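Long-range contact in dihydrodipicolinate synthase (Rhodopseudomonas palustris, PDB 3DZ1), which probably catalyses, as a DapA-family lyase, the formation of 4-hydroxy-tetrahydrodipicolinate, a step of lysine biosynthesis: residues A95-A109 against A127-Q140. Sequence-based numbering, arbitrary orientation.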
ATOM      1  N   ALA A  95      -3.005   4.605 -28.726  1.00 12.59           N
ATOM      2  CA  ALA A  95      -3.618   5.927 -28.844  1.00 12.75           C
ATOM      3  C   ALA A  95      -3.705   6.379 -30.302  1.00 14.89           C
ATOM      4  O   ALA A  95      -4.770   6.778 -30.772  1.00 14.31           O
ATOM      5  CB  ALA A  95      -2.834   6.941 -28.031  1.00 13.36           C
ATOM      6  N   ARG A  96      -2.584   6.310 -31.014  1.00 15.90           N
ATOM      7  CA  ARG A  96      -2.542   6.723 -32.416  1.00 17.14           C
ATOM      8  C   ARG A  96      -3.432   5.846 -33.287  1.00 16.25           C
ATOM      9  O   ARG A  96      -4.108   6.336 -34.194  1.00 16.11           O
ATOM     10  CB  ARG A  96      -1.107   6.675 -32.942  1.00 20.99           C
ATOM     11  CG  ARG A  96      -0.163   7.675 -32.295  1.00 25.28           C
ATOM     12  CD  ARG A  96      -0.640   9.102 -32.494  1.00 29.93           C
ATOM     13  NE  ARG A  96       0.425  10.070 -32.241  1.00 33.88           N
ATOM     14  CZ  ARG A  96       0.236  11.382 -32.135  1.00 34.14           C
ATOM     15  NH1 ARG A  96      -0.981  11.895 -32.255  1.00 33.47           N
ATOM     16  NH2 ARG A  96       1.269  12.186 -31.913  1.00 35.77           N
ATOM     17  N   LEU A  97      -3.427   4.548 -33.008  1.00 16.17           N
ATOM     18  CA  LEU A  97      -4.242   3.599 -33.758  1.00 16.86           C
ATOM     19  C   LEU A  97      -5.716   3.934 -33.585  1.00 16.48           C
ATOM     20  O   LEU A  97      -6.489   3.952 -34.554  1.00 15.35           O
ATOM     21  CB  LEU A  97      -3.980   2.177 -33.257  1.00 18.15           C
ATOM     22  CG  LEU A  97      -4.772   1.052 -33.931  1.00 21.19           C
ATOM     23  CD1 LEU A  97      -3.948  -0.217 -33.913  1.00 23.87           C
ATOM     24  CD2 LEU A  97      -6.109   0.849 -33.235  1.00 23.09           C
ATOM     25  N   SER A  98      -6.097   4.198 -32.341  1.00 13.98           N
ATOM     26  CA  SER A  98      -7.477   4.530 -32.014  1.00 14.02           C
ATOM     27  C   SER A  98      -7.908   5.820 -32.695  1.00 12.96           C
ATOM     28  O   SER A  98      -9.008   5.902 -33.239  1.00 13.96           O
ATOM     29  CB  SER A  98      -7.640   4.659 -30.501  1.00 12.74           C
ATOM     30  OG  SER A  98      -7.311   3.443 -29.856  1.00 13.02           O
HETATM   31  N   MSE A  99      -7.043   6.828 -32.666  1.00 13.08           N
HETATM   32  CA  MSE A  99      -7.367   8.096 -33.299  1.00 15.51           C
HETATM   33  C   MSE A  99      -7.482   7.943 -34.817  1.00 15.86           C
HETATM   34  O   MSE A  99      -8.403   8.494 -35.429  1.00 14.44           O
HETATM   35  CB  MSE A  99      -6.322   9.158 -32.943  1.00 16.52           C
HETATM   36  CG  MSE A  99      -6.273   9.517 -31.456  1.00 18.84           C
HETATM   37 SE   MSE A  99      -7.995  10.014 -30.677  1.00 23.89          SE
HETATM   38  CE  MSE A  99      -8.281  11.693 -31.600  1.00 21.39           C
ATOM     39  N   ASP A 100      -6.564   7.200 -35.431  1.00 16.35           N
ATOM     40  CA  ASP A 100      -6.628   6.996 -36.878  1.00 18.18           C
ATOM     41  C   ASP A 100      -7.904   6.247 -37.249  1.00 17.12           C
ATOM     42  O   ASP A 100      -8.456   6.440 -38.335  1.00 17.45           O
ATOM     43  CB  ASP A 100      -5.419   6.202 -37.384  1.00 20.18           C
ATOM     44  CG  ASP A 100      -4.126   6.993 -37.310  1.00 24.52           C
ATOM     45  OD1 ASP A 100      -4.175   8.233 -37.458  1.00 26.92           O
ATOM     46  OD2 ASP A 100      -3.058   6.373 -37.122  1.00 27.08           O
ATOM     47  N   ALA A 101      -8.367   5.394 -36.341  1.00 15.52           N
ATOM     48  CA  ALA A 101      -9.574   4.605 -36.561  1.00 15.55           C
ATOM     49  C   ALA A 101     -10.843   5.448 -36.472  1.00 14.99           C
ATOM     50  O   ALA A 101     -11.865   5.104 -37.074  1.00 13.27           O
ATOM     51  CB  ALA A 101      -9.638   3.465 -35.557  1.00 15.48           C
ATOM     52  N   GLY A 102     -10.781   6.543 -35.712  1.00 13.43           N
ATOM     53  CA  GLY A 102     -11.938   7.413 -35.576  1.00 12.19           C
ATOM     54  C   GLY A 102     -12.343   7.734 -34.148  1.00 11.38           C
ATOM     55  O   GLY A 102     -13.420   8.294 -33.912  1.00 10.50           O
ATOM     56  N   ALA A 103     -11.492   7.391 -33.188  1.00 10.22           N
ATOM     57  CA  ALA A 103     -11.801   7.665 -31.787  1.00  9.07           C
ATOM     58  C   ALA A 103     -11.899   9.166 -31.535  1.00 10.44           C
ATOM     59  O   ALA A 103     -11.270   9.966 -32.234  1.00  9.51           O
ATOM     60  CB  ALA A 103     -10.730   7.051 -30.883  1.00 10.75           C
ATOM     61  N   ALA A 104     -12.703   9.542 -30.543  1.00  9.61           N
ATOM     62  CA  ALA A 104     -12.863  10.944 -30.188  1.00  9.64           C
ATOM     63  C   ALA A 104     -11.699  11.379 -29.295  1.00  9.41           C
ATOM     64  O   ALA A 104     -11.323  12.552 -29.266  1.00 10.36           O
ATOM     65  CB  ALA A 104     -14.180  11.149 -29.466  1.00  9.44           C
ATOM     66  N   GLY A 105     -11.128  10.418 -28.576  1.00  9.96           N
ATOM     67  CA  GLY A 105     -10.015  10.707 -27.689  1.00  9.30           C
ATOM     68  C   GLY A 105      -9.645   9.487 -26.871  1.00  9.86           C
ATOM     69  O   GLY A 105     -10.220   8.413 -27.059  1.00 10.79           O
ATOM     70  N   VAL A 106      -8.693   9.645 -25.957  1.00  8.98           N
ATOM     71  CA  VAL A 106      -8.250   8.534 -25.123  1.00  9.47           C
ATOM     72  C   VAL A 106      -8.279   8.876 -23.635  1.00  9.12           C
ATOM     73  O   VAL A 106      -8.325  10.047 -23.258  1.00  7.42           O
ATOM     74  CB  VAL A 106      -6.816   8.094 -25.511  1.00  8.27           C
ATOM     75  CG1 VAL A 106      -6.759   7.764 -26.997  1.00  7.93           C
ATOM     76  CG2 VAL A 106      -5.816   9.194 -25.171  1.00  9.41           C
HETATM   77  N   MSE A 107      -8.255   7.850 -22.790  1.00  9.72           N
HETATM   78  CA  MSE A 107      -8.272   8.060 -21.347  1.00 10.47           C
HETATM   79  C   MSE A 107      -6.958   7.588 -20.740  1.00  9.79           C
HETATM   80  O   MSE A 107      -6.423   6.545 -21.125  1.00  9.12           O
HETATM   81  CB  MSE A 107      -9.446   7.309 -20.707  1.00 13.13           C
HETATM   82  CG  MSE A 107      -9.588   7.557 -19.204  1.00 17.53           C
HETATM   83 SE   MSE A 107     -11.202   6.778 -18.417  1.00 26.78          SE
HETATM   84  CE  MSE A 107     -10.671   4.922 -18.403  1.00 20.23           C
ATOM     85  N   ILE A 108      -6.433   8.365 -19.798  1.00  9.67           N
ATOM     86  CA  ILE A 108      -5.176   8.015 -19.154  1.00  8.77           C
ATOM     87  C   ILE A 108      -5.278   8.067 -17.639  1.00  9.71           C
ATOM     88  O   ILE A 108      -5.663   9.091 -17.059  1.00  8.34           O
ATOM     89  CB  ILE A 108      -4.026   8.961 -19.588  1.00  8.48           C
ATOM     90  CG1 ILE A 108      -3.937   9.016 -21.114  1.00  8.96           C
ATOM     91  CG2 ILE A 108      -2.697   8.455 -19.026  1.00  8.08           C
ATOM     92  CD1 ILE A 108      -2.928  10.039 -21.627  1.00  8.44           C
ATOM     93  N   ALA A 109      -4.941   6.949 -17.008  1.00 10.21           N
ATOM     94  CA  ALA A 109      -4.950   6.842 -15.556  1.00 11.05           C
ATOM     95  C   ALA A 109      -3.487   6.793 -15.142  1.00 12.69           C
ATOM     96  O   ALA A 109      -2.635   6.352 -15.910  1.00 13.05           O
ATOM     97  CB  ALA A 109      -5.665   5.569 -15.119  1.00 11.17           C
ATOM     98  N   ALA A 127       3.283  11.483 -20.421  1.00 13.21           N
ATOM     99  CA  ALA A 127       2.203  10.744 -21.065  1.00 12.81           C
ATOM    100  C   ALA A 127       1.704  11.466 -22.314  1.00 12.73           C
ATOM    101  O   ALA A 127       1.517  10.843 -23.357  1.00 13.38           O
ATOM    102  CB  ALA A 127       1.053  10.532 -20.079  1.00 12.56           C
ATOM    103  N   THR A 128       1.494  12.778 -22.213  1.00 11.84           N
ATOM    104  CA  THR A 128       1.024  13.545 -23.365  1.00 13.49           C
ATOM    105  C   THR A 128       2.103  13.645 -24.441  1.00 13.67           C
ATOM    106  O   THR A 128       1.802  13.690 -25.636  1.00 14.12           O
ATOM    107  CB  THR A 128       0.571  14.973 -22.971  1.00 12.91           C
ATOM    108  OG1 THR A 128       1.624  15.641 -22.266  1.00 14.32           O
ATOM    109  CG2 THR A 128      -0.676  14.919 -22.101  1.00 11.13           C
ATOM    110  N   GLU A 129       3.361  13.683 -24.019  1.00 15.25           N
ATOM    111  CA  GLU A 129       4.461  13.755 -24.973  1.00 17.34           C
ATOM    112  C   GLU A 129       4.466  12.456 -25.773  1.00 17.47           C
ATOM    113  O   GLU A 129       4.790  12.442 -26.961  1.00 17.35           O
ATOM    114  CB  GLU A 129       5.791  13.920 -24.234  1.00 19.90           C
ATOM    115  CG  GLU A 129       7.013  13.834 -25.129  1.00 24.76           C
ATOM    116  CD  GLU A 129       8.310  13.963 -24.353  1.00 28.08           C
ATOM    117  OE1 GLU A 129       8.525  13.163 -23.416  1.00 29.52           O
ATOM    118  OE2 GLU A 129       9.114  14.860 -24.684  1.00 29.92           O
ATOM    119  N   ALA A 130       4.081  11.370 -25.108  1.00 16.87           N
ATOM    120  CA  ALA A 130       4.034  10.051 -25.721  1.00 19.19           C
ATOM    121  C   ALA A 130       2.938   9.884 -26.774  1.00 19.21           C
ATOM    122  O   ALA A 130       3.209   9.432 -27.887  1.00 20.57           O
ATOM    123  CB  ALA A 130       3.872   8.992 -24.642  1.00 18.08           C
ATOM    124  N   ILE A 131       1.704  10.236 -26.426  1.00 18.72           N
ATOM    125  CA  ILE A 131       0.590  10.092 -27.359  1.00 19.11           C
ATOM    126  C   ILE A 131       0.475  11.235 -28.363  1.00 18.45           C
ATOM    127  O   ILE A 131      -0.189  11.093 -29.388  1.00 18.11           O
ATOM    128  CB  ILE A 131      -0.766   9.980 -26.622  1.00 20.24           C
ATOM    129  CG1 ILE A 131      -1.062  11.281 -25.872  1.00 22.43           C
ATOM    130  CG2 ILE A 131      -0.746   8.792 -25.671  1.00 19.71           C
ATOM    131  CD1 ILE A 131      -2.467  11.361 -25.320  1.00 22.94           C
ATOM    132  N   GLY A 132       1.117  12.361 -28.063  1.00 18.39           N
ATOM    133  CA  GLY A 132       1.058  13.512 -28.947  1.00 18.59           C
ATOM    134  C   GLY A 132       0.140  14.572 -28.371  1.00 20.09           C
ATOM    135  O   GLY A 132      -0.950  14.256 -27.894  1.00 17.58           O
ATOM    136  N   ASP A 133       0.569  15.829 -28.409  1.00 22.49           N
ATOM    137  CA  ASP A 133      -0.238  16.922 -27.861  1.00 26.59           C
ATOM    138  C   ASP A 133      -1.509  17.207 -28.657  1.00 26.72           C
ATOM    139  O   ASP A 133      -2.339  18.019 -28.249  1.00 28.58           O
ATOM    140  CB  ASP A 133       0.597  18.202 -27.771  1.00 30.31           C
ATOM    141  CG  ASP A 133       1.819  18.039 -26.895  1.00 33.79           C
ATOM    142  OD1 ASP A 133       1.678  17.535 -25.761  1.00 35.36           O
ATOM    143  OD2 ASP A 133       2.922  18.421 -27.337  1.00 38.81           O
ATOM    144  N   ASP A 134      -1.663  16.533 -29.790  1.00 26.95           N
ATOM    145  CA  ASP A 134      -2.826  16.725 -30.643  1.00 25.94           C
ATOM    146  C   ASP A 134      -3.970  15.778 -30.291  1.00 23.26           C
ATOM    147  O   ASP A 134      -5.077  15.908 -30.812  1.00 24.81           O
ATOM    148  CB  ASP A 134      -2.429  16.521 -32.108  1.00 29.53           C
ATOM    149  CG  ASP A 134      -1.839  15.142 -32.368  1.00 31.99           C
ATOM    150  OD1 ASP A 134      -0.821  14.798 -31.733  1.00 34.38           O
ATOM    151  OD2 ASP A 134      -2.393  14.405 -33.211  1.00 33.82           O
ATOM    152  N   VAL A 135      -3.700  14.828 -29.405  1.00 18.70           N
ATOM    153  CA  VAL A 135      -4.701  13.848 -29.013  1.00 14.71           C
ATOM    154  C   VAL A 135      -5.520  14.268 -27.791  1.00 12.97           C
ATOM    155  O   VAL A 135      -4.978  14.440 -26.697  1.00  9.64           O
ATOM    156  CB  VAL A 135      -4.034  12.484 -28.721  1.00 15.62           C
ATOM    157  CG1 VAL A 135      -5.086  11.452 -28.328  1.00 13.28           C
ATOM    158  CG2 VAL A 135      -3.259  12.019 -29.949  1.00 16.63           C
ATOM    159  N   PRO A 136      -6.841  14.451 -27.968  1.00 10.77           N
ATOM    160  CA  PRO A 136      -7.710  14.846 -26.855  1.00 10.06           C
ATOM    161  C   PRO A 136      -7.695  13.710 -25.844  1.00  9.46           C
ATOM    162  O   PRO A 136      -7.790  12.544 -26.228  1.00  6.79           O
ATOM    163  CB  PRO A 136      -9.082  14.989 -27.515  1.00 10.64           C
ATOM    164  CG  PRO A 136      -8.762  15.287 -28.948  1.00 10.59           C
ATOM    165  CD  PRO A 136      -7.611  14.351 -29.219  1.00 12.17           C
ATOM    166  N   TRP A 137      -7.570  14.019 -24.560  1.00  8.99           N
ATOM    167  CA  TRP A 137      -7.560  12.939 -23.589  1.00  8.23           C
ATOM    168  C   TRP A 137      -8.341  13.218 -22.320  1.00  8.33           C
ATOM    169  O   TRP A 137      -8.691  14.363 -22.015  1.00  8.78           O
ATOM    170  CB  TRP A 137      -6.125  12.518 -23.252  1.00 10.74           C
ATOM    171  CG  TRP A 137      -5.280  13.573 -22.606  1.00 14.10           C
ATOM    172  CD1 TRP A 137      -4.724  14.668 -23.205  1.00 14.37           C
ATOM    173  CD2 TRP A 137      -4.869  13.612 -21.236  1.00 14.38           C
ATOM    174  NE1 TRP A 137      -3.989  15.385 -22.290  1.00 13.71           N
ATOM    175  CE2 TRP A 137      -4.062  14.758 -21.073  1.00 15.64           C
ATOM    176  CE3 TRP A 137      -5.105  12.785 -20.128  1.00 14.88           C
ATOM    177  CZ2 TRP A 137      -3.487  15.100 -19.845  1.00 16.32           C
ATOM    178  CZ3 TRP A 137      -4.533  13.125 -18.906  1.00 15.07           C
ATOM    179  CH2 TRP A 137      -3.733  14.275 -18.776  1.00 17.30           C
ATOM    180  N   VAL A 138      -8.612  12.140 -21.596  1.00  7.44           N
ATOM    181  CA  VAL A 138      -9.377  12.172 -20.359  1.00  7.79           C
ATOM    182  C   VAL A 138      -8.526  11.746 -19.170  1.00  6.98           C
ATOM    183  O   VAL A 138      -7.892  10.690 -19.196  1.00  9.07           O
ATOM    184  CB  VAL A 138     -10.582  11.213 -20.458  1.00  8.74           C
ATOM    185  CG1 VAL A 138     -11.411  11.270 -19.183  1.00  8.27           C
ATOM    186  CG2 VAL A 138     -11.413  11.560 -21.681  1.00  6.69           C
ATOM    187  N   LEU A 139      -8.517  12.577 -18.134  1.00  6.36           N
ATOM    188  CA  LEU A 139      -7.758  12.289 -16.919  1.00  7.14           C
ATOM    189  C   LEU A 139      -8.635  11.466 -15.977  1.00  5.86           C
ATOM    190  O   LEU A 139      -9.692  11.933 -15.547  1.00  6.85           O
ATOM    191  CB  LEU A 139      -7.352  13.601 -16.231  1.00  6.69           C
ATOM    192  CG  LEU A 139      -6.629  13.480 -14.882  1.00  7.85           C
ATOM    193  CD1 LEU A 139      -5.343  12.687 -15.051  1.00  6.74           C
ATOM    194  CD2 LEU A 139      -6.342  14.868 -14.333  1.00  7.02           C
ATOM    195  N   GLN A 140      -8.212  10.243 -15.667  1.00  6.55           N
ATOM    196  CA  GLN A 140      -8.987   9.398 -14.761  1.00  7.04           C
ATOM    197  C   GLN A 140      -8.495   9.536 -13.321  1.00  7.69           C
ATOM    198  O   GLN A 140      -7.332   9.262 -13.021  1.00  6.43           O
ATOM    199  CB  GLN A 140      -8.924   7.927 -15.187  1.00  6.08           C
ATOM    200  CG  GLN A 140      -9.578   6.991 -14.178  1.00  8.91           C
ATOM    201  CD  GLN A 140      -9.673   5.563 -14.668  1.00 10.56           C
ATOM    202  OE1 GLN A 140      -8.782   5.072 -15.359  1.00 11.13           O
ATOM    203  NE2 GLN A 140     -10.750   4.881 -14.300  1.00 11.38           N
TER
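I108 sets CD1 against the six-membered ring of W137, 3.8 Å from CE3, and meets I131 tip to tip, CD1 to CD1. This is the beta-alpha-beta unit of a TIM barrel: strands 105-108 and 137-141 run parallel as neighbours, and helix 117-131 between them covers V106, I108 and W137. V106 CG2 fills the space among I131 CD1, V135 CG1 and W137 CB. The V135 chi1 of -179° turns CG1 away from the backbone N, and CG1 lies 3.9 Å from M99 CG, while the selenomethionine methyl of M99 abuts P136 CD.

At the outer edge R96 bends at chi2 (-59°), bringing its NH1 to D134 OD1 at 3.0 Å, met on the syn side of OD1, which lies nearly in the R96 guanidinium plane. With an alanine in place of R96, D134 is likely to lose this charge partner and V135 CG2 its contact with NH1.

On the barrel's inner side M107, whose side chain lies about 4 Å from that of M217, a residue predicted to bind pyruvate, packs CG on V138 CB (4.0 Å). The strands are joined by four hydrogen bonds, among them I108 N to V138 O at 2.8 Å, nearly along the C=O axis.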